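Local coordinates for bartonella effector protein (Bep) substrate of VirB T4SS (Bartonella clarridgeiae, PDB 4XI8), which serves as a type IV secretion effector whose Fic domain, the part crystallised, is predicted to transfer AMP from ATP to threonine or tyrosine of target proteins, at residues A[12-24]-A[87-99]. Residues are numbered along the deposited sequence; the frame is centred on the assembly and turned at random.
Sequences FYGYTHFDGRTLK and TFSDGTVTKVPIN
The extended Lys24 side chain slants across Phe88, with CD over the centre of the ring, 3.7 Å from the centroid of Phe88 and 7° off the normal, in a CH-pi contact. The long, flexible lysine suits this place: its methylenes cover the aromatic face, and NZ continues past the ring to meet Thr92 tip to tip, with a hydrogen bond of 2.9 Å from Lys24 NZ to Thr92 OG1. The Asp90 carboxylate lies beyond salt-bridge range of this ammonium and may add a weak attraction.

Further along, the methyl CG2 of Thr94 packs over one face of Tyr15, 3.8 Å from the ring centroid, while its OG1 accepts a hydrogen bond from Phe86 N. Tyr13 has Phe12 CD2 over one ring face and Lys95 CB at its edge. Proline suits the opposite face because its ring offers rigid C-H groups to the pi cloud: Pro97 CG is 4.0 Å from the Tyr13 centroid in a CH-pi contact. Lys95 N donates to Tyr13 O (3.0 Å), binding the two backbones directly. Gly14 O lies 3.4 Å from Phe88 CE2; its positive phi (69°) favours glycine, the C-prime residue of a Schellman motif ending helix 8-12 through Tyr15 N to Ile10 O and Gly14 N to Ser11 O.

Behind this layer, Trp77 meets both Tyr15 and Phe88. Phe88 to Gly91 form a type I turn, reinforced by an Asx turn in which Asp90 OD1 accepts from Thr92 N. The Phe88 N-Thr92 O bond (2.8 Å) and Phe86-Thr94 backbone bonding give 86-94 a hairpin-like course without regular strands, probably corresponding to the flap of Fic domains, packed here against the N-terminal loop.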
ATOM      1  N   PHE A  12     -23.695  15.597 -18.234  1.00 46.22           N
ATOM      2  CA  PHE A  12     -24.231  16.236 -19.433  1.00 54.77           C
ATOM      3  C   PHE A  12     -24.891  15.248 -20.387  1.00 65.07           C
ATOM      4  O   PHE A  12     -25.921  15.552 -20.989  1.00 78.07           O
ATOM      5  CB  PHE A  12     -23.139  17.004 -20.179  1.00 54.47           C
ATOM      6  CG  PHE A  12     -23.627  17.670 -21.434  1.00 40.75           C
ATOM      7  CD1 PHE A  12     -24.380  18.830 -21.370  1.00 48.40           C
ATOM      8  CD2 PHE A  12     -23.339  17.130 -22.677  1.00 54.02           C
ATOM      9  CE1 PHE A  12     -24.838  19.439 -22.525  1.00 42.05           C
ATOM     10  CE2 PHE A  12     -23.790  17.736 -23.834  1.00 42.55           C
ATOM     11  CZ  PHE A  12     -24.541  18.893 -23.758  1.00 40.64           C
ATOM     12  N   TYR A  13     -24.301  14.065 -20.523  1.00 51.86           N
ATOM     13  CA  TYR A  13     -24.805  13.081 -21.474  1.00 42.94           C
ATOM     14  C   TYR A  13     -25.901  12.222 -20.845  1.00 41.49           C
ATOM     15  O   TYR A  13     -26.263  11.173 -21.373  1.00 46.09           O
ATOM     16  CB  TYR A  13     -23.664  12.209 -22.008  1.00 41.81           C
ATOM     17  CG  TYR A  13     -22.653  12.980 -22.835  1.00 50.97           C
ATOM     18  CD1 TYR A  13     -22.999  13.515 -24.068  1.00 59.56           C
ATOM     19  CD2 TYR A  13     -21.353  13.163 -22.389  1.00 58.77           C
ATOM     20  CE1 TYR A  13     -22.083  14.221 -24.826  1.00 49.79           C
ATOM     21  CE2 TYR A  13     -20.430  13.867 -23.139  1.00 59.21           C
ATOM     22  CZ  TYR A  13     -20.799  14.393 -24.358  1.00 48.80           C
ATOM     23  OH  TYR A  13     -19.882  15.092 -25.107  1.00 55.24           O
ATOM     24  N   GLY A  14     -26.418  12.684 -19.709  1.00 41.76           N
ATOM     25  CA  GLY A  14     -27.586  12.091 -19.082  1.00 35.14           C
ATOM     26  C   GLY A  14     -27.409  10.707 -18.494  1.00 44.86           C
ATOM     27  O   GLY A  14     -28.252   9.831 -18.694  1.00 54.77           O
ATOM     28  N   TYR A  15     -26.315  10.505 -17.769  1.00 45.37           N
ATOM     29  CA  TYR A  15     -26.077   9.237 -17.092  1.00 46.98           C
ATOM     30  C   TYR A  15     -26.292   9.351 -15.583  1.00 51.59           C
ATOM     31  O   TYR A  15     -26.334   8.343 -14.878  1.00 46.94           O
ATOM     32  CB  TYR A  15     -24.663   8.733 -17.383  1.00 53.14           C
ATOM     33  CG  TYR A  15     -24.517   8.061 -18.729  1.00 59.88           C
ATOM     34  CD1 TYR A  15     -24.341   8.808 -19.887  1.00 67.25           C
ATOM     35  CD2 TYR A  15     -24.549   6.677 -18.842  1.00 60.20           C
ATOM     36  CE1 TYR A  15     -24.206   8.197 -21.119  1.00 76.23           C
ATOM     37  CE2 TYR A  15     -24.414   6.056 -20.071  1.00 65.31           C
ATOM     38  CZ  TYR A  15     -24.244   6.821 -21.205  1.00 77.66           C
ATOM     39  OH  TYR A  15     -24.109   6.210 -22.431  1.00 83.67           O
ATOM     40  N   THR A  16     -26.423  10.580 -15.091  1.00 58.15           N
ATOM     41  CA  THR A  16     -26.596  10.806 -13.659  1.00 57.28           C
ATOM     42  C   THR A  16     -28.003  11.272 -13.293  1.00 48.02           C
ATOM     43  O   THR A  16     -28.842  11.497 -14.164  1.00 56.46           O
ATOM     44  CB  THR A  16     -25.590  11.846 -13.133  1.00 53.72           C
ATOM     45  OG1 THR A  16     -25.842  13.115 -13.751  1.00 51.77           O
ATOM     46  CG2 THR A  16     -24.164  11.412 -13.438  1.00 78.37           C
ATOM     47  N   HIS A  17     -28.248  11.416 -11.994  1.00 55.77           N
ATOM     48  CA  HIS A  17     -29.523  11.915 -11.490  1.00 61.14           C
ATOM     49  C   HIS A  17     -29.584  13.438 -11.529  1.00 76.61           C
ATOM     50  O   HIS A  17     -28.649  14.094 -11.987  1.00 79.42           O
ATOM     51  CB  HIS A  17     -29.771  11.413 -10.067  1.00 74.83           C
ATOM     52  CG  HIS A  17     -30.230   9.991  -9.999  1.00 84.28           C
ATOM     53  ND1 HIS A  17     -31.069   9.433 -10.944  1.00 91.58           N
ATOM     54  CD2 HIS A  17     -29.973   9.009  -9.105  1.00 82.50           C
ATOM     55  CE1 HIS A  17     -31.306   8.174 -10.633  1.00 87.86           C
ATOM     56  NE2 HIS A  17     -30.651   7.890  -9.517  1.00 88.05           N
ATOM     57  N   PHE A  18     -30.691  13.993 -11.045  1.00 83.82           N
ATOM     58  CA  PHE A  18     -30.894  15.438 -11.045  1.00 80.05           C
ATOM     59  C   PHE A  18     -29.933  16.166 -10.107  1.00 85.99           C
ATOM     60  O   PHE A  18     -29.660  17.352 -10.294  1.00 90.46           O
ATOM     61  CB  PHE A  18     -32.339  15.769 -10.665  1.00 73.89           C
ATOM     62  N   ASP A  19     -29.430  15.461  -9.095  1.00 85.68           N
ATOM     63  CA  ASP A  19     -28.419  16.026  -8.204  1.00 80.38           C
ATOM     64  C   ASP A  19     -27.178  16.456  -8.986  1.00 69.79           C
ATOM     65  O   ASP A  19     -26.623  17.527  -8.742  1.00 77.34           O
ATOM     66  CB  ASP A  19     -28.060  15.037  -7.085  1.00 91.15           C
ATOM     67  CG  ASP A  19     -27.628  13.677  -7.603  1.00108.25           C
ATOM     68  OD1 ASP A  19     -27.127  13.581  -8.744  1.00114.96           O
ATOM     69  OD2 ASP A  19     -27.796  12.694  -6.855  1.00112.41           O
ATOM     70  N   GLY A  20     -26.743  15.614  -9.918  1.00 63.93           N
ATOM     71  CA  GLY A  20     -25.681  15.987 -10.835  1.00 61.22           C
ATOM     72  C   GLY A  20     -24.394  15.190 -10.724  1.00 64.10           C
ATOM     73  O   GLY A  20     -23.417  15.489 -11.412  1.00 64.30           O
ATOM     74  N   ARG A  21     -24.386  14.172  -9.870  1.00 57.50           N
ATOM     75  CA  ARG A  21     -23.165  13.411  -9.633  1.00 65.20           C
ATOM     76  C   ARG A  21     -23.432  11.938  -9.341  1.00 65.37           C
ATOM     77  O   ARG A  21     -22.502  11.133  -9.282  1.00 71.02           O
ATOM     78  CB  ARG A  21     -22.376  14.030  -8.476  1.00 68.90           C
ATOM     79  N   THR A  22     -24.701  11.584  -9.168  1.00 55.81           N
ATOM     80  CA  THR A  22     -25.064  10.214  -8.821  1.00 51.49           C
ATOM     81  C   THR A  22     -25.543   9.435 -10.039  1.00 53.58           C
ATOM     82  O   THR A  22     -26.568   9.763 -10.635  1.00 50.96           O
ATOM     83  CB  THR A  22     -26.163  10.173  -7.745  1.00 61.61           C
ATOM     84  OG1 THR A  22     -25.670  10.753  -6.530  1.00 46.48           O
ATOM     85  CG2 THR A  22     -26.597   8.739  -7.479  1.00 57.71           C
ATOM     86  N   LEU A  23     -24.789   8.401 -10.398  1.00 55.57           N
ATOM     87  CA  LEU A  23     -25.117   7.555 -11.539  1.00 47.87           C
ATOM     88  C   LEU A  23     -26.467   6.867 -11.365  1.00 51.13           C
ATOM     89  O   LEU A  23     -26.789   6.371 -10.286  1.00 48.86           O
ATOM     90  CB  LEU A  23     -24.025   6.504 -11.750  1.00 39.36           C
ATOM     91  CG  LEU A  23     -22.701   7.001 -12.331  1.00 42.80           C
ATOM     92  CD1 LEU A  23     -21.641   5.915 -12.265  1.00 37.35           C
ATOM     93  CD2 LEU A  23     -22.907   7.457 -13.761  1.00 50.70           C
ATOM     94  N   LYS A  24     -27.255   6.847 -12.436  1.00 52.09           N
ATOM     95  CA  LYS A  24     -28.525   6.134 -12.435  1.00 45.09           C
ATOM     96  C   LYS A  24     -28.284   4.639 -12.285  1.00 48.04           C
ATOM     97  O   LYS A  24     -27.724   4.000 -13.177  1.00 53.57           O
ATOM     98  CB  LYS A  24     -29.309   6.415 -13.719  1.00 49.90           C
ATOM     99  CG  LYS A  24     -29.793   7.847 -13.863  1.00 62.09           C
ATOM    100  CD  LYS A  24     -30.534   8.041 -15.177  1.00 67.65           C
ATOM    101  CE  LYS A  24     -31.093   9.448 -15.299  1.00 75.69           C
ATOM    102  NZ  LYS A  24     -31.785   9.661 -16.599  1.00 93.25           N
ATOM    103  N   THR A  87     -31.429   4.228 -23.685  1.00 55.21           N
ATOM    104  CA  THR A  87     -32.708   4.593 -23.091  1.00 51.94           C
ATOM    105  C   THR A  87     -32.931   3.859 -21.774  1.00 55.52           C
ATOM    106  O   THR A  87     -33.057   2.634 -21.750  1.00 58.27           O
ATOM    107  CB  THR A  87     -33.880   4.289 -24.042  1.00 53.08           C
ATOM    108  OG1 THR A  87     -33.687   4.978 -25.283  1.00 56.35           O
ATOM    109  CG2 THR A  87     -35.198   4.726 -23.420  1.00 48.94           C
ATOM    110  N   PHE A  88     -32.972   4.609 -20.677  1.00 58.83           N
ATOM    111  CA  PHE A  88     -33.241   4.028 -19.368  1.00 56.31           C
ATOM    112  C   PHE A  88     -34.689   3.557 -19.271  1.00 52.41           C
ATOM    113  O   PHE A  88     -35.506   3.847 -20.145  1.00 58.00           O
ATOM    114  CB  PHE A  88     -32.934   5.033 -18.255  1.00 48.27           C
ATOM    115  CG  PHE A  88     -31.470   5.317 -18.081  1.00 51.55           C
ATOM    116  CD1 PHE A  88     -30.692   4.526 -17.250  1.00 38.85           C
ATOM    117  CD2 PHE A  88     -30.870   6.373 -18.747  1.00 37.84           C
ATOM    118  CE1 PHE A  88     -29.345   4.782 -17.086  1.00 38.71           C
ATOM    119  CE2 PHE A  88     -29.521   6.634 -18.587  1.00 55.09           C
ATOM    120  CZ  PHE A  88     -28.758   5.836 -17.755  1.00 38.10           C
ATOM    121  N   SER A  89     -35.002   2.837 -18.199  1.00 46.86           N
ATOM    122  CA  SER A  89     -36.335   2.272 -18.013  1.00 47.25           C
ATOM    123  C   SER A  89     -37.364   3.325 -17.604  1.00 49.96           C
ATOM    124  O   SER A  89     -38.534   3.007 -17.393  1.00 56.39           O
ATOM    125  CB  SER A  89     -36.295   1.154 -16.968  1.00 47.26           C
ATOM    126  OG  SER A  89     -35.824   1.638 -15.722  1.00 55.34           O
ATOM    127  N   ASP A  90     -36.928   4.576 -17.497  1.00 48.95           N
ATOM    128  CA  ASP A  90     -37.826   5.663 -17.123  1.00 44.03           C
ATOM    129  C   ASP A  90     -38.118   6.578 -18.310  1.00 53.28           C
ATOM    130  O   ASP A  90     -38.739   7.631 -18.158  1.00 56.26           O
ATOM    131  CB  ASP A  90     -37.242   6.468 -15.956  1.00 43.24           C
ATOM    132  CG  ASP A  90     -35.856   7.021 -16.253  1.00 60.60           C
ATOM    133  OD1 ASP A  90     -35.401   6.939 -17.414  1.00 77.53           O
ATOM    134  OD2 ASP A  90     -35.217   7.547 -15.317  1.00 56.40           O
ATOM    135  N   GLY A  91     -37.660   6.172 -19.489  1.00 46.73           N
ATOM    136  CA  GLY A  91     -37.933   6.913 -20.706  1.00 54.05           C
ATOM    137  C   GLY A  91     -36.849   7.905 -21.080  1.00 61.53           C
ATOM    138  O   GLY A  91     -36.831   8.421 -22.199  1.00 67.25           O
ATOM    139  N   THR A  92     -35.943   8.176 -20.147  1.00 55.33           N
ATOM    140  CA  THR A  92     -34.863   9.121 -20.399  1.00 54.48           C
ATOM    141  C   THR A  92     -33.822   8.526 -21.338  1.00 53.03           C
ATOM    142  O   THR A  92     -33.546   7.327 -21.296  1.00 59.45           O
ATOM    143  CB  THR A  92     -34.168   9.552 -19.093  1.00 40.84           C
ATOM    144  OG1 THR A  92     -33.677   8.394 -18.408  1.00 53.99           O
ATOM    145  CG2 THR A  92     -35.139  10.295 -18.192  1.00 47.43           C
ATOM    146  N   VAL A  93     -33.246   9.372 -22.185  1.00 52.36           N
ATOM    147  CA  VAL A  93     -32.244   8.922 -23.141  1.00 62.52           C
ATOM    148  C   VAL A  93     -30.926   9.645 -22.902  1.00 62.76           C
ATOM    149  O   VAL A  93     -30.900  10.750 -22.359  1.00 58.13           O
ATOM    150  CB  VAL A  93     -32.696   9.147 -24.598  1.00 38.75           C
ATOM    151  CG1 VAL A  93     -33.955   8.347 -24.891  1.00 39.58           C
ATOM    152  CG2 VAL A  93     -32.924  10.625 -24.864  1.00 62.94           C
ATOM    153  N   THR A  94     -29.830   9.015 -23.310  1.00 52.74           N
ATOM    154  CA  THR A  94     -28.512   9.606 -23.145  1.00 42.43           C
ATOM    155  C   THR A  94     -28.082  10.359 -24.396  1.00 55.33           C
ATOM    156  O   THR A  94     -28.692  10.225 -25.457  1.00 52.75           O
ATOM    157  CB  THR A  94     -27.455   8.536 -22.814  1.00 47.07           C
ATOM    158  OG1 THR A  94     -27.356   7.605 -23.900  1.00 42.26           O
ATOM    159  CG2 THR A  94     -27.830   7.791 -21.543  1.00 58.52           C
ATOM    160  N   LYS A  95     -27.028  11.153 -24.259  1.00 51.20           N
ATOM    161  CA  LYS A  95     -26.469  11.883 -25.387  1.00 45.45           C
ATOM    162  C   LYS A  95     -25.146  11.248 -25.799  1.00 50.70           C
ATOM    163  O   LYS A  95     -24.530  10.521 -25.020  1.00 58.40           O
ATOM    164  CB  LYS A  95     -26.277  13.360 -25.039  1.00 44.00           C
ATOM    165  CG  LYS A  95     -27.572  14.119 -24.791  1.00 43.97           C
ATOM    166  CD  LYS A  95     -27.298  15.580 -24.472  1.00 49.28           C
ATOM    167  CE  LYS A  95     -28.590  16.353 -24.260  1.00 59.16           C
ATOM    168  NZ  LYS A  95     -29.363  15.838 -23.097  1.00 63.75           N
ATOM    169  N   VAL A  96     -24.713  11.527 -27.022  1.00 39.32           N
ATOM    170  CA  VAL A  96     -23.496  10.929 -27.552  1.00 39.94           C
ATOM    171  C   VAL A  96     -22.416  11.984 -27.751  1.00 63.85           C
ATOM    172  O   VAL A  96     -22.664  13.020 -28.368  1.00 71.10           O
ATOM    173  CB  VAL A  96     -23.762  10.210 -28.890  1.00 40.92           C
ATOM    174  CG1 VAL A  96     -22.461   9.707 -29.501  1.00 43.35           C
ATOM    175  CG2 VAL A  96     -24.741   9.065 -28.688  1.00 40.68           C
ATOM    176  N   PRO A  97     -21.211  11.724 -27.216  1.00 52.92           N
ATOM    177  CA  PRO A  97     -20.077  12.635 -27.388  1.00 41.54           C
ATOM    178  C   PRO A  97     -19.763  12.869 -28.860  1.00 55.66           C
ATOM    179  O   PRO A  97     -19.596  11.912 -29.617  1.00 58.38           O
ATOM    180  CB  PRO A  97     -18.926  11.899 -26.694  1.00 41.77           C
ATOM    181  CG  PRO A  97     -19.594  11.008 -25.705  1.00 42.54           C
ATOM    182  CD  PRO A  97     -20.871  10.574 -26.361  1.00 43.99           C
ATOM    183  N   ILE A  98     -19.691  14.135 -29.253  1.00 51.62           N
ATOM    184  CA  ILE A  98     -19.435  14.492 -30.641  1.00 66.77           C
ATOM    185  C   ILE A  98     -18.017  14.094 -31.049  1.00 63.68           C
ATOM    186  O   ILE A  98     -17.067  14.278 -30.284  1.00 62.61           O
ATOM    187  CB  ILE A  98     -19.667  16.007 -30.875  1.00 76.15           C
ATOM    188  CG1 ILE A  98     -19.466  16.370 -32.349  1.00 83.27           C
ATOM    189  CG2 ILE A  98     -18.775  16.848 -29.968  1.00 77.93           C
ATOM    190  CD1 ILE A  98     -19.779  17.817 -32.666  1.00 87.65           C
ATOM    191  N   ASN A  99     -17.893  13.521 -32.245  1.00 56.23           N
ATOM    192  CA  ASN A  99     -16.606  13.102 -32.797  1.00 65.26           C
ATOM    193  C   ASN A  99     -15.892  12.094 -31.898  1.00 69.62           C
ATOM    194  O   ASN A  99     -14.675  12.157 -31.721  1.00 74.84           O
ATOM    195  CB  ASN A  99     -15.706  14.319 -33.038  1.00 72.16           C
ATOM    196  CG  ASN A  99     -16.412  15.424 -33.802  1.00 77.89           C
ATOM    197  OD1 ASN A  99     -17.301  15.167 -34.611  1.00 86.11           O
ATOM    198  ND2 ASN A  99     -16.017  16.666 -33.542  1.00 70.43           N
TER